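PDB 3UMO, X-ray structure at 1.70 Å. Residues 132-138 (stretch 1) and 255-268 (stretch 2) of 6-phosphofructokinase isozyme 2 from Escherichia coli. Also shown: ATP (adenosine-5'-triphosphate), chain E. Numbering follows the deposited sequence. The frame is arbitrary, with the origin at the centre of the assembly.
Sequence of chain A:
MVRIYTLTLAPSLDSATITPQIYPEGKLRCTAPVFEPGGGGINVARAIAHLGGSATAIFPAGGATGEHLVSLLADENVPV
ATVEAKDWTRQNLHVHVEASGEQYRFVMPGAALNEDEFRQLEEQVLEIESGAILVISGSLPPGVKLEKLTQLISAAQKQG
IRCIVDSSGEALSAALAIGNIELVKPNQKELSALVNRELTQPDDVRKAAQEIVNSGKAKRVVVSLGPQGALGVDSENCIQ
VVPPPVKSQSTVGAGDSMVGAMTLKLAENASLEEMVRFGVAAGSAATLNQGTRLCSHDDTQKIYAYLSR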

ATOM      1  N   ALA A 132      27.187  33.289  21.662  1.00 30.24           N
ATOM      2  CA  ALA A 132      26.077  32.347  21.762  1.00 26.91           C
ATOM      3  C   ALA A 132      25.893  31.568  20.468  1.00 26.76           C
ATOM      4  O   ALA A 132      26.386  31.964  19.410  1.00 29.74           O
ATOM      5  CB  ALA A 132      24.791  33.065  22.135  1.00 27.47           C
ATOM      6  N   ILE A 133      25.164  30.462  20.564  1.00 25.43           N
ATOM      7  CA  ILE A 133      24.943  29.580  19.432  1.00 28.70           C
ATOM      8  C   ILE A 133      23.520  29.710  18.901  1.00 28.62           C
ATOM      9  O   ILE A 133      22.558  29.735  19.670  1.00 29.15           O
ATOM     10  CB  ILE A 133      25.238  28.119  19.826  1.00 26.06           C
ATOM     11  CG1 ILE A 133      26.726  27.970  20.160  1.00 30.51           C
ATOM     12  CG2 ILE A 133      24.850  27.150  18.715  1.00 22.61           C
ATOM     13  CD1 ILE A 133      27.077  26.641  20.787  1.00 31.89           C
ATOM     14  N   LEU A 134      23.402  29.810  17.579  1.00 25.33           N
ATOM     15  CA  LEU A 134      22.112  29.827  16.904  1.00 23.86           C
ATOM     16  C   LEU A 134      22.001  28.646  15.951  1.00 25.59           C
ATOM     17  O   LEU A 134      22.810  28.494  15.031  1.00 25.26           O
ATOM     18  CB  LEU A 134      21.925  31.122  16.116  1.00 20.58           C
ATOM     19  CG  LEU A 134      20.635  31.137  15.290  1.00 25.45           C
ATOM     20  CD1 LEU A 134      19.435  31.114  16.222  1.00 26.81           C
ATOM     21  CD2 LEU A 134      20.596  32.355  14.364  1.00 26.18           C
ATOM     22  N   VAL A 135      20.992  27.812  16.166  1.00 19.25           N
ATOM     23  CA  VAL A 135      20.742  26.689  15.269  1.00 17.57           C
ATOM     24  C   VAL A 135      19.609  27.020  14.313  1.00 26.97           C
ATOM     25  O   VAL A 135      18.457  27.149  14.727  1.00 25.21           O
ATOM     26  CB  VAL A 135      20.374  25.407  16.046  1.00 21.33           C
ATOM     27  CG1 VAL A 135      20.204  24.231  15.080  1.00 22.73           C
ATOM     28  CG2 VAL A 135      21.431  25.090  17.092  1.00 21.58           C
ATOM     29  N   ILE A 136      19.939  27.157  13.033  1.00 22.39           N
ATOM     30  CA  ILE A 136      18.939  27.399  12.002  1.00 20.44           C
ATOM     31  C   ILE A 136      18.588  26.051  11.376  1.00 25.87           C
ATOM     32  O   ILE A 136      19.398  25.454  10.664  1.00 20.48           O
ATOM     33  CB  ILE A 136      19.469  28.363  10.924  1.00 20.81           C
ATOM     34  CG1 ILE A 136      20.001  29.639  11.571  1.00 23.37           C
ATOM     35  CG2 ILE A 136      18.367  28.701   9.927  1.00 25.62           C
ATOM     36  CD1 ILE A 136      21.476  29.865  11.344  1.00 32.59           C
ATOM     37  N   SER A 137      17.383  25.560  11.652  1.00 19.53           N
ATOM     38  CA  SER A 137      17.003  24.217  11.231  1.00 17.95           C
ATOM     39  C   SER A 137      15.586  24.148  10.659  1.00 21.68           C
ATOM     40  O   SER A 137      14.638  24.687  11.236  1.00 20.42           O
ATOM     41  CB  SER A 137      17.127  23.231  12.407  1.00 18.05           C
ATOM     42  OG  SER A 137      16.594  21.971  12.046  1.00 19.79           O
ATOM     43  N   GLY A 138      15.450  23.482   9.520  1.00 22.63           N
ATOM     44  CA  GLY A 138      14.143  23.250   8.938  1.00 18.34           C
ATOM     45  C   GLY A 138      14.048  23.812   7.537  1.00 22.13           C
ATOM     46  O   GLY A 138      15.004  24.399   7.019  1.00 22.96           O
ATOM     47  N   GLY A 255      17.147  13.094  13.384  1.00 19.88           N
ATOM     48  CA  GLY A 255      17.968  14.204  12.928  1.00 19.54           C
ATOM     49  C   GLY A 255      18.023  15.363  13.916  1.00 17.20           C
ATOM     50  O   GLY A 255      19.099  15.871  14.258  1.00 17.54           O
ATOM     51  N   ASP A 256      16.859  15.793  14.379  1.00 17.51           N
ATOM     52  CA  ASP A 256      16.802  16.924  15.294  1.00 20.30           C
ATOM     53  C   ASP A 256      17.391  16.572  16.658  1.00 15.61           C
ATOM     54  O   ASP A 256      17.988  17.422  17.314  1.00 19.68           O
ATOM     55  CB  ASP A 256      15.367  17.435  15.418  1.00 19.77           C
ATOM     56  CG  ASP A 256      14.823  17.957  14.097  1.00 22.04           C
ATOM     57  OD1 ASP A 256      13.596  17.862  13.877  1.00 25.56           O
ATOM     58  OD2 ASP A 256      15.620  18.462  13.274  1.00 26.00           O
ATOM     59  N   SER A 257      17.228  15.322  17.079  1.00 16.89           N
ATOM     60  CA  SER A 257      17.827  14.870  18.328  1.00 17.37           C
ATOM     61  C   SER A 257      19.341  14.914  18.216  1.00 17.03           C
ATOM     62  O   SER A 257      20.023  15.381  19.132  1.00 17.24           O
ATOM     63  CB  SER A 257      17.375  13.451  18.676  1.00 15.45           C
ATOM     64  OG  SER A 257      15.997  13.438  19.022  1.00 19.08           O
ATOM     65  N   MET A 258      19.865  14.419  17.098  1.00 16.82           N
ATOM     66  CA  MET A 258      21.305  14.477  16.859  1.00 18.62           C
ATOM     67  C   MET A 258      21.826  15.913  16.862  1.00 20.09           C
ATOM     68  O   MET A 258      22.860  16.205  17.476  1.00 18.20           O
ATOM     69  CB  MET A 258      21.663  13.797  15.531  1.00 17.15           C
ATOM     70  CG  MET A 258      23.068  14.133  15.046  1.00 17.45           C
ATOM     71  SD  MET A 258      23.547  13.153  13.610  1.00 18.80           S
ATOM     72  CE  MET A 258      24.391  11.787  14.406  1.00 21.99           C
ATOM     73  N   VAL A 259      21.129  16.810  16.168  1.00 17.67           N
ATOM     74  CA  VAL A 259      21.551  18.212  16.136  1.00 15.75           C
ATOM     75  C   VAL A 259      21.541  18.853  17.524  1.00 20.79           C
ATOM     76  O   VAL A 259      22.483  19.571  17.887  1.00 19.35           O
ATOM     77  CB  VAL A 259      20.729  19.042  15.129  1.00 16.13           C
ATOM     78  CG1 VAL A 259      21.050  20.523  15.265  1.00 18.78           C
ATOM     79  CG2 VAL A 259      21.016  18.560  13.716  1.00 17.98           C
ATOM     80  N   GLY A 260      20.494  18.575  18.300  1.00 20.07           N
ATOM     81  CA  GLY A 260      20.405  19.069  19.667  1.00 21.57           C
ATOM     82  C   GLY A 260      21.600  18.637  20.500  1.00 19.28           C
ATOM     83  O   GLY A 260      22.209  19.450  21.206  1.00 21.36           O
ATOM     84  N   ALA A 261      21.953  17.361  20.392  1.00 17.09           N
ATOM     85  CA  ALA A 261      23.085  16.812  21.137  1.00 19.56           C
ATOM     86  C   ALA A 261      24.409  17.426  20.712  1.00 20.53           C
ATOM     87  O   ALA A 261      25.258  17.749  21.553  1.00 20.51           O
ATOM     88  CB  ALA A 261      23.138  15.301  20.979  1.00 19.67           C
ATOM     89  N   MET A 262      24.614  17.555  19.406  1.00 20.27           N
ATOM     90  CA  MET A 262      25.873  18.114  18.931  1.00 16.63           C
ATOM     91  C   MET A 262      26.000  19.588  19.296  1.00 22.36           C
ATOM     92  O   MET A 262      27.093  20.069  19.584  1.00 24.39           O
ATOM     93  CB  MET A 262      26.057  17.880  17.428  1.00 16.32           C
ATOM     94  CG  MET A 262      26.208  16.392  17.105  1.00 16.62           C
ATOM     95  SD  MET A 262      26.788  16.055  15.437  1.00 20.93           S
ATOM     96  CE  MET A 262      25.550  16.891  14.436  1.00 21.81           C
ATOM     97  N   THR A 263      24.871  20.290  19.312  1.00 23.28           N
ATOM     98  CA  THR A 263      24.837  21.695  19.699  1.00 19.95           C
ATOM     99  C   THR A 263      25.292  21.869  21.145  1.00 24.59           C
ATOM    100  O   THR A 263      26.082  22.761  21.457  1.00 27.00           O
ATOM    101  CB  THR A 263      23.419  22.275  19.541  1.00 21.20           C
ATOM    102  OG1 THR A 263      23.045  22.253  18.157  1.00 21.87           O
ATOM    103  CG2 THR A 263      23.360  23.704  20.051  1.00 19.73           C
ATOM    104  N   LEU A 264      24.780  21.020  22.028  1.00 21.54           N
ATOM    105  CA  LEU A 264      25.192  21.051  23.429  1.00 21.65           C
ATOM    106  C   LEU A 264      26.683  20.786  23.580  1.00 23.80           C
ATOM    107  O   LEU A 264      27.361  21.450  24.363  1.00 29.72           O
ATOM    108  CB  LEU A 264      24.397  20.033  24.245  1.00 21.72           C
ATOM    109  CG  LEU A 264      22.990  20.484  24.628  1.00 28.70           C
ATOM    110  CD1 LEU A 264      22.186  19.304  25.168  1.00 26.39           C
ATOM    111  CD2 LEU A 264      23.063  21.605  25.659  1.00 29.61           C
ATOM    112  N   LYS A 265      27.194  19.816  22.827  1.00 21.75           N
ATOM    113  CA  LYS A 265      28.628  19.525  22.858  1.00 24.42           C
ATOM    114  C   LYS A 265      29.430  20.697  22.321  1.00 26.42           C
ATOM    115  O   LYS A 265      30.515  21.005  22.827  1.00 29.50           O
ATOM    116  CB  LYS A 265      28.957  18.255  22.066  1.00 25.10           C
ATOM    117  CG  LYS A 265      28.628  16.957  22.798  1.00 29.24           C
ATOM    118  CD  LYS A 265      29.288  16.914  24.174  1.00 31.97           C
ATOM    119  CE  LYS A 265      29.103  15.562  24.848  1.00 34.03           C
ATOM    120  NZ  LYS A 265      29.672  15.555  26.228  1.00 40.93           N
ATOM    121  N   LEU A 266      28.898  21.354  21.294  1.00 25.79           N
ATOM    122  CA  LEU A 266      29.578  22.502  20.698  1.00 28.30           C
ATOM    123  C   LEU A 266      29.666  23.635  21.720  1.00 34.07           C
ATOM    124  O   LEU A 266      30.695  24.313  21.833  1.00 32.40           O
ATOM    125  CB  LEU A 266      28.844  22.952  19.433  1.00 33.38           C
ATOM    126  CG  LEU A 266      29.652  23.651  18.333  1.00 48.60           C
ATOM    127  CD1 LEU A 266      29.614  25.156  18.501  1.00 51.51           C
ATOM    128  CD2 LEU A 266      31.093  23.159  18.313  1.00 53.57           C
ATOM    129  N   ALA A 267      28.592  23.819  22.485  1.00 30.85           N
ATOM    130  CA  ALA A 267      28.554  24.851  23.520  1.00 29.65           C
ATOM    131  C   ALA A 267      29.545  24.567  24.644  1.00 37.08           C
ATOM    132  O   ALA A 267      29.991  25.485  25.335  1.00 38.11           O
ATOM    133  CB  ALA A 267      27.152  24.997  24.077  1.00 26.20           C
ATOM    134  N   GLU A 268      29.886  23.296  24.824  1.00 33.01           N
ATOM    135  CA  GLU A 268      30.837  22.892  25.857  1.00 37.82           C
ATOM    136  C   GLU A 268      32.248  22.875  25.290  1.00 31.59           C
ATOM    137  O   GLU A 268      33.196  22.471  25.967  1.00 37.81           O
ATOM    138  CB  GLU A 268      30.477  21.506  26.405  1.00 40.89           C
ATOM    139  CG  GLU A 268      29.157  21.453  27.164  1.00 45.75           C
ATOM    140  CD  GLU A 268      28.633  20.036  27.339  1.00 54.25           C
ATOM    141  OE1 GLU A 268      27.446  19.882  27.701  1.00 51.01           O
ATOM    142  OE2 GLU A 268      29.406  19.080  27.111  1.00 56.41           O
TER
HETATM  143  PG  ATP E 313      15.576  13.304   9.941  1.00 17.63           P
HETATM  144  O1G ATP E 313      15.679  14.776   9.746  1.00 16.36           O
HETATM  145  O2G ATP E 313      14.834  13.137  11.265  1.00 15.88           O
HETATM  146  O3G ATP E 313      14.867  12.607   8.832  1.00 19.75           O
HETATM  147  PB  ATP E 313      18.166  12.877   9.150  1.00 18.74           P
HETATM  148  O1B ATP E 313      17.820  12.227   7.775  1.00 16.74           O
HETATM  149  O2B ATP E 313      18.614  14.350   9.054  1.00 17.93           O
HETATM  150  O3B ATP E 313      16.984  12.696  10.205  1.00 15.99           O
HETATM  151  PA  ATP E 313      19.717  10.604   9.996  1.00 17.07           P
HETATM  152  O1A ATP E 313      18.694   9.746   9.313  1.00 16.55           O
HETATM  153  O2A ATP E 313      21.151  10.317   9.545  1.00 17.17           O
HETATM  154  O3A ATP E 313      19.399  12.111   9.798  1.00 14.62           O
HETATM  155  O5' ATP E 313      19.547  10.382  11.580  1.00 18.61           O
HETATM  156  C5' ATP E 313      20.484  10.924  12.448  1.00 20.38           C
HETATM  157  C4' ATP E 313      21.086  10.022  13.428  1.00 17.33           C
HETATM  158  O4' ATP E 313      20.029   9.247  14.033  1.00 15.49           O
HETATM  159  C3' ATP E 313      21.947   9.004  12.805  1.00 19.31           C
HETATM  160  O3' ATP E 313      23.224   9.475  12.592  1.00 17.19           O
HETATM  161  C2' ATP E 313      21.889   7.895  13.773  1.00 20.59           C
HETATM  162  O2' ATP E 313      22.642   8.192  14.878  1.00 19.73           O
HETATM  163  C1' ATP E 313      20.464   7.914  14.170  1.00 15.43           C
HETATM  164  N9  ATP E 313      19.657   7.031  13.329  1.00 16.36           N
HETATM  165  C8  ATP E 313      18.905   7.403  12.277  1.00 19.83           C
HETATM  166  N7  ATP E 313      18.323   6.286  11.773  1.00 17.30           N
HETATM  167  C5  ATP E 313      18.708   5.219  12.504  1.00 18.10           C
HETATM  168  C6  ATP E 313      18.422   3.851  12.448  1.00 21.70           C
HETATM  169  N6  ATP E 313      17.508   3.290  11.398  1.00 19.59           N
HETATM  170  N1  ATP E 313      18.990   3.040  13.357  1.00 16.90           N
HETATM  171  C2  ATP E 313      19.814   3.520  14.304  1.00 17.83           C
HETATM  172  N3  ATP E 313      20.100   4.823  14.381  1.00 17.78           N
HETATM  173  C4  ATP E 313      19.564   5.689  13.504  1.00 17.97           C
HETATM  174  O   HOH W   1      17.851  19.912  13.122  1.00 21.72           O
HETATM  175  O   HOH W   2      15.619  20.011  10.412  1.00 35.89           O

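A strand that packs against a helix presents every second side chain to it, and the helix answers with residues three or four apart along one face. The segments 133-137 and 255-267 of 6-phosphofructokinase isozyme 2 illustrate the principle. They run nearly antiparallel, at 161°, with axes 10.0 Å apart at closest approach, and Ile133, Val135 and Ser137 point toward the helix while Leu134 points away. The two stretches bury 279 Å² between them, both sides summed.

Ile133 covers the most surface, with 81 Å² of its own area buried. With chi1 in m and chi2 in t, its side chain extends so that Ile133 CD1 reaches the last turn of the helix, lying 3.7 Å from Leu266 CD1 and 3.6 Å from Ala267 CA. Ala267 CB, pointing sideways, also packs against Ile133 CD1, at 3.7 Å, so the methyl group adds to the apolar surface, while Ile133 CG2 rests 4.0 Å from Thr263 CG2. A long, branched side chain thus touches three helix residues.

Val135 and Thr263, next in covered area at 46 Å² each, meet at the middle of the contact. Val135 CG2 lies 3.4 Å from Thr263 OG1, a van der Waals contact, and Val135 CG1 packs 3.8 Å from Val259 CG1. A hydroxyl is tolerable in this buried, largely apolar setting because Thr263, in rotamer m, turns OG1 back to its own helix, where Thr263 OG1 donates a 2.8 Å hydrogen bond to Val259 O.

The chemistry changes at Ser137. No direct hydrogen bond joins the two stretches; Ser137 OG and Asp256 OD2 stand 3.8 Å apart and are linked by water. One water accepts from Ser137 OG at 2.6 Å and donates to Asp256 OD2 at 2.7 Å; a second donates to both, at 2.7 Å to Ser137 OG and 3.3 Å to Asp256 OD2. Apolar packing therefore gives way to a hydrated polar end, beside Gly255, whose N donates a 3.1 Å hydrogen bond to ATP O2G.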